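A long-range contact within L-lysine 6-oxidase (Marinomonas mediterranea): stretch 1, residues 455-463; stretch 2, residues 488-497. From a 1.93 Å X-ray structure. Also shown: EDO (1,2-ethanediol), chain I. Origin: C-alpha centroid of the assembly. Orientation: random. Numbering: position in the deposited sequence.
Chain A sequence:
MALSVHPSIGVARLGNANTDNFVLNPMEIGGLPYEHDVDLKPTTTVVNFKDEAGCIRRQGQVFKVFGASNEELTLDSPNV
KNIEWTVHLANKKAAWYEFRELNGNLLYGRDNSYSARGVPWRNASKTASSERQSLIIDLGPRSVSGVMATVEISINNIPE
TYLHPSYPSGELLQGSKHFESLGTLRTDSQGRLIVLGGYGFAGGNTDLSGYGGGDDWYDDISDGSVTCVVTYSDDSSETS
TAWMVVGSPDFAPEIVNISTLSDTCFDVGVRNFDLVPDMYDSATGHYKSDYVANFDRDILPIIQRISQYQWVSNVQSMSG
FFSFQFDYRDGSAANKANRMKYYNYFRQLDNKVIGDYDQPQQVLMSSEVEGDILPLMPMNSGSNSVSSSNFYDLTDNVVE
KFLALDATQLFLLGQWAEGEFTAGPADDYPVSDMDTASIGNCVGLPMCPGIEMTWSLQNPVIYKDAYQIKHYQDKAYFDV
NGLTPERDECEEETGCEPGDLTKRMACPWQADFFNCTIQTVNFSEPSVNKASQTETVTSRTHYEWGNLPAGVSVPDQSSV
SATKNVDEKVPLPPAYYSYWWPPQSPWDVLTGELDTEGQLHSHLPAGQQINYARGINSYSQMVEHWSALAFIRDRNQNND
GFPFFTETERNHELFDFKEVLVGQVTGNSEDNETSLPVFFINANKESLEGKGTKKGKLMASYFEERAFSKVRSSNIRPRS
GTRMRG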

# COMPACT_ATOMS: atom_id res chain seq x y z
N TRP A 455 -16.81 -6.04 27.56
CA TRP A 455 -17.00 -6.93 28.69
C TRP A 455 -16.66 -6.35 30.03
O TRP A 455 -16.92 -6.98 31.06
CB TRP A 455 -16.30 -8.30 28.46
CG TRP A 455 -15.01 -8.21 27.75
CD1 TRP A 455 -14.70 -8.78 26.57
CD2 TRP A 455 -13.81 -7.60 28.24
NE1 TRP A 455 -13.40 -8.53 26.25
CE2 TRP A 455 -12.80 -7.86 27.28
CE3 TRP A 455 -13.46 -6.94 29.42
CZ2 TRP A 455 -11.48 -7.35 27.39
CZ3 TRP A 455 -12.11 -6.47 29.57
CH2 TRP A 455 -11.15 -6.66 28.52
N SER A 456 -16.20 -5.09 30.04
CA SER A 456 -16.14 -4.42 31.35
C SER A 456 -17.49 -4.28 31.97
O SER A 456 -17.63 -4.20 33.18
CB SER A 456 -15.42 -3.06 31.20
OG SER A 456 -16.07 -2.18 30.30
N LEU A 457 -18.55 -4.21 31.15
CA LEU A 457 -19.87 -4.09 31.73
C LEU A 457 -20.37 -5.30 32.46
O LEU A 457 -21.40 -5.25 33.16
CB LEU A 457 -20.88 -3.73 30.65
CG LEU A 457 -21.02 -2.28 30.19
CD1 LEU A 457 -21.75 -1.53 31.24
CD2 LEU A 457 -19.72 -1.61 29.85
N GLN A 458 -19.69 -6.43 32.26
CA GLN A 458 -20.00 -7.62 32.99
C GLN A 458 -19.33 -7.65 34.38
O GLN A 458 -19.65 -8.50 35.22
CB GLN A 458 -19.51 -8.86 32.22
CG GLN A 458 -20.37 -9.16 30.99
CD GLN A 458 -19.77 -10.29 30.19
OE1 GLN A 458 -19.35 -11.32 30.74
NE2 GLN A 458 -19.67 -10.08 28.86
N ASN A 459 -18.46 -6.72 34.60
CA ASN A 459 -17.68 -6.71 35.84
C ASN A 459 -18.34 -5.94 36.97
O ASN A 459 -18.51 -4.77 36.84
CB ASN A 459 -16.31 -6.16 35.59
CG ASN A 459 -15.36 -6.54 36.71
OD1 ASN A 459 -15.81 -6.68 37.84
ND2 ASN A 459 -14.12 -6.82 36.39
N PRO A 460 -18.79 -6.63 38.03
CA PRO A 460 -19.54 -5.93 39.00
C PRO A 460 -18.79 -4.79 39.68
O PRO A 460 -19.47 -3.88 40.22
CB PRO A 460 -19.86 -6.99 40.07
CG PRO A 460 -18.85 -8.06 39.87
CD PRO A 460 -18.63 -8.04 38.38
N VAL A 461 -17.46 -4.82 39.63
CA VAL A 461 -16.72 -3.75 40.32
C VAL A 461 -16.88 -2.34 39.72
O VAL A 461 -16.52 -1.35 40.36
CB VAL A 461 -15.24 -4.07 40.49
CG1 VAL A 461 -15.01 -5.47 41.08
CG2 VAL A 461 -14.50 -3.85 39.20
N ILE A 462 -17.42 -2.22 38.50
CA ILE A 462 -17.70 -0.90 37.97
C ILE A 462 -19.00 -0.31 38.39
O ILE A 462 -19.29 0.83 38.04
CB ILE A 462 -17.61 -0.86 36.42
CG1 ILE A 462 -18.79 -1.55 35.76
CG2 ILE A 462 -16.31 -1.46 35.96
CD1 ILE A 462 -18.96 -1.18 34.31
N TYR A 463 -19.82 -1.05 39.11
CA TYR A 463 -21.12 -0.63 39.55
C TYR A 463 -21.18 -0.34 41.01
O TYR A 463 -20.60 -1.05 41.80
CB TYR A 463 -22.17 -1.73 39.36
CG TYR A 463 -22.40 -2.19 37.90
CD1 TYR A 463 -21.67 -3.21 37.36
CD2 TYR A 463 -23.36 -1.60 37.09
CE1 TYR A 463 -21.81 -3.60 36.03
CE2 TYR A 463 -23.55 -1.98 35.78
CZ TYR A 463 -22.78 -2.99 35.24
OH TYR A 463 -23.03 -3.35 33.95
N ASP A 488 -7.29 1.46 34.81
CA ASP A 488 -8.35 0.48 34.58
C ASP A 488 -9.32 0.47 35.75
O ASP A 488 -9.03 0.02 36.84
CB ASP A 488 -7.75 -0.89 34.40
CG ASP A 488 -8.79 -1.93 33.95
OD1 ASP A 488 -10.00 -1.60 33.93
OD2 ASP A 488 -8.40 -3.05 33.60
N GLU A 489 -10.52 0.99 35.51
CA GLU A 489 -11.56 0.94 36.47
C GLU A 489 -11.91 -0.43 36.96
O GLU A 489 -12.41 -0.61 38.09
CB GLU A 489 -12.80 1.59 35.87
CG GLU A 489 -13.48 0.80 34.72
CD GLU A 489 -12.72 0.76 33.40
OE1 GLU A 489 -11.65 1.44 33.16
OE2 GLU A 489 -13.24 0.04 32.49
N CYS A 490 -11.72 -1.46 36.11
CA CYS A 490 -11.91 -2.84 36.61
C CYS A 490 -10.84 -3.34 37.58
O CYS A 490 -11.13 -4.21 38.38
CB CYS A 490 -11.98 -3.81 35.45
SG CYS A 490 -13.45 -3.45 34.40
N GLU A 491 -9.64 -2.85 37.43
CA GLU A 491 -8.54 -3.15 38.36
C GLU A 491 -8.67 -2.36 39.66
O GLU A 491 -8.61 -2.94 40.75
CB GLU A 491 -7.19 -2.85 37.70
CG GLU A 491 -6.05 -3.08 38.66
CD GLU A 491 -4.73 -2.97 37.98
OE1 GLU A 491 -4.69 -2.55 36.83
OE2 GLU A 491 -3.71 -3.30 38.61
N GLU A 492 -8.90 -1.07 39.60
CA GLU A 492 -8.99 -0.27 40.87
C GLU A 492 -10.23 -0.42 41.64
O GLU A 492 -10.19 -0.23 42.83
CB GLU A 492 -8.83 1.22 40.60
CG GLU A 492 -7.64 1.53 39.74
CD GLU A 492 -6.34 0.92 40.29
OE1 GLU A 492 -6.19 0.76 41.51
OE2 GLU A 492 -5.49 0.55 39.48
N GLU A 493 -11.39 -0.68 40.97
CA GLU A 493 -12.63 -0.98 41.67
C GLU A 493 -13.28 0.22 42.30
O GLU A 493 -14.30 0.10 42.93
CB GLU A 493 -12.54 -2.11 42.74
CG GLU A 493 -11.82 -3.35 42.21
CD GLU A 493 -12.00 -4.61 43.00
OE1 GLU A 493 -12.61 -4.62 44.05
OE2 GLU A 493 -11.52 -5.66 42.54
N THR A 494 -12.74 1.39 42.08
CA THR A 494 -13.25 2.59 42.79
C THR A 494 -14.06 3.52 41.87
O THR A 494 -14.34 4.68 42.21
CB THR A 494 -12.05 3.39 43.34
OG1 THR A 494 -11.05 3.52 42.31
CG2 THR A 494 -11.48 2.64 44.57
N GLY A 495 -14.43 3.01 40.68
CA GLY A 495 -15.39 3.71 39.82
C GLY A 495 -14.87 3.98 38.46
O GLY A 495 -13.72 3.77 38.17
N CYS A 496 -15.75 4.56 37.62
CA CYS A 496 -15.37 4.87 36.26
C CYS A 496 -15.13 6.33 36.07
O CYS A 496 -15.79 7.15 36.67
CB CYS A 496 -16.51 4.46 35.30
SG CYS A 496 -16.86 2.70 35.44
N GLU A 497 -14.30 6.63 35.11
CA GLU A 497 -14.09 7.98 34.66
C GLU A 497 -14.81 8.08 33.33
O GLU A 497 -14.99 7.06 32.68
CB GLU A 497 -12.64 8.19 34.33
CG GLU A 497 -11.81 8.27 35.59
CD GLU A 497 -10.36 8.71 35.37
OE1 GLU A 497 -9.90 8.82 34.22
OE2 GLU A 497 -9.70 8.93 36.41
C1 EDO I . -13.69 -8.99 39.89
O1 EDO I . -14.99 -8.82 39.33
C2 EDO I . -12.55 -8.92 38.91
O2 EDO I . -12.37 -7.55 38.47
O HOH W 1 -15.70 0.13 31.48
O HOH W 2 -14.55 0.53 39.38

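This is a small, mostly van der Waals contact, burying 383 Å² over both sides, in which no direct hydrogen bond joins the stretches and two waters supply the polar links. Stretch 1 turns through two short 3-10 segments, 455-458 and 460-462; stretch 2 runs from a short helix, 489-492, into a loop. The backbones come closest where the second 3-10 segment passes the loop that follows the helix, with CA of Val461 5.1 Å from CA of Glu493 and CA of Ile462 5.5 Å from CA of Gly495.

Each side is braced from within. Asp488 caps the helix, its OD1 accepting from Cys490 N at 2.8 Å. In stretch 1, Asn459 OD1 accepts from Val461 N at 3.1 Å, nearly in line, which ties the second 3-10 segment to the residue before it, and Tyr463 OH donates to Leu457 O at 2.6 Å.

Val461 gives up the most area. Its side chain points toward stretch 2 and spans the short helix: Val461 CG2 sits 3.5 Å from Cys490 O, while Val461 CG1 meets the carboxylate carbon CD of Glu493, just past the helix, at 3.7 Å. Glu493 leaves the helix with positive phi. Ile462 fits between two cysteines, its CG2 3.8 Å from Cys490 SG and its CB 3.8 Å from Cys496 SG; the sulfurs serve here as bulky, weakly polar packing atoms. Ile462 CG2 also touches the aliphatic part of Glu489, 3.8 Å from Glu489 CG. Cys490 is also met by Ser456, whose CB lies 3.8 Å from Cys490 SG, and by Asn459, whose ND2 lies 3.8 Å from Cys490 CB.

Water carries the polar chemistry. Water 1 accepts from Ser456 OG at 2.6 Å and donates to Glu489 OE2 at 2.7 Å, joining a hydroxyl to a carboxylate whose closest approach to the serine is otherwise OE2 to CB, 4.0 Å. Water 2 donates to Val461 O at 2.9 Å and to Glu489 O at 2.7 Å, and accepts from Gly495 N at 2.8 Å, so one molecule links three backbone groups across the contact. Gly495 itself adopts phi/psi of 125/177, where a CB would be jammed against the carbonyl O of Thr494; the backbone alone calls for glycine.

At the edge, a 1,2-ethanediol, probably from the crystallisation liquor, pairs with the Asn459 amide: EDO O1 donates to OD1 at 2.7 Å, and ND2 donates to EDO O2 at 2.8 Å.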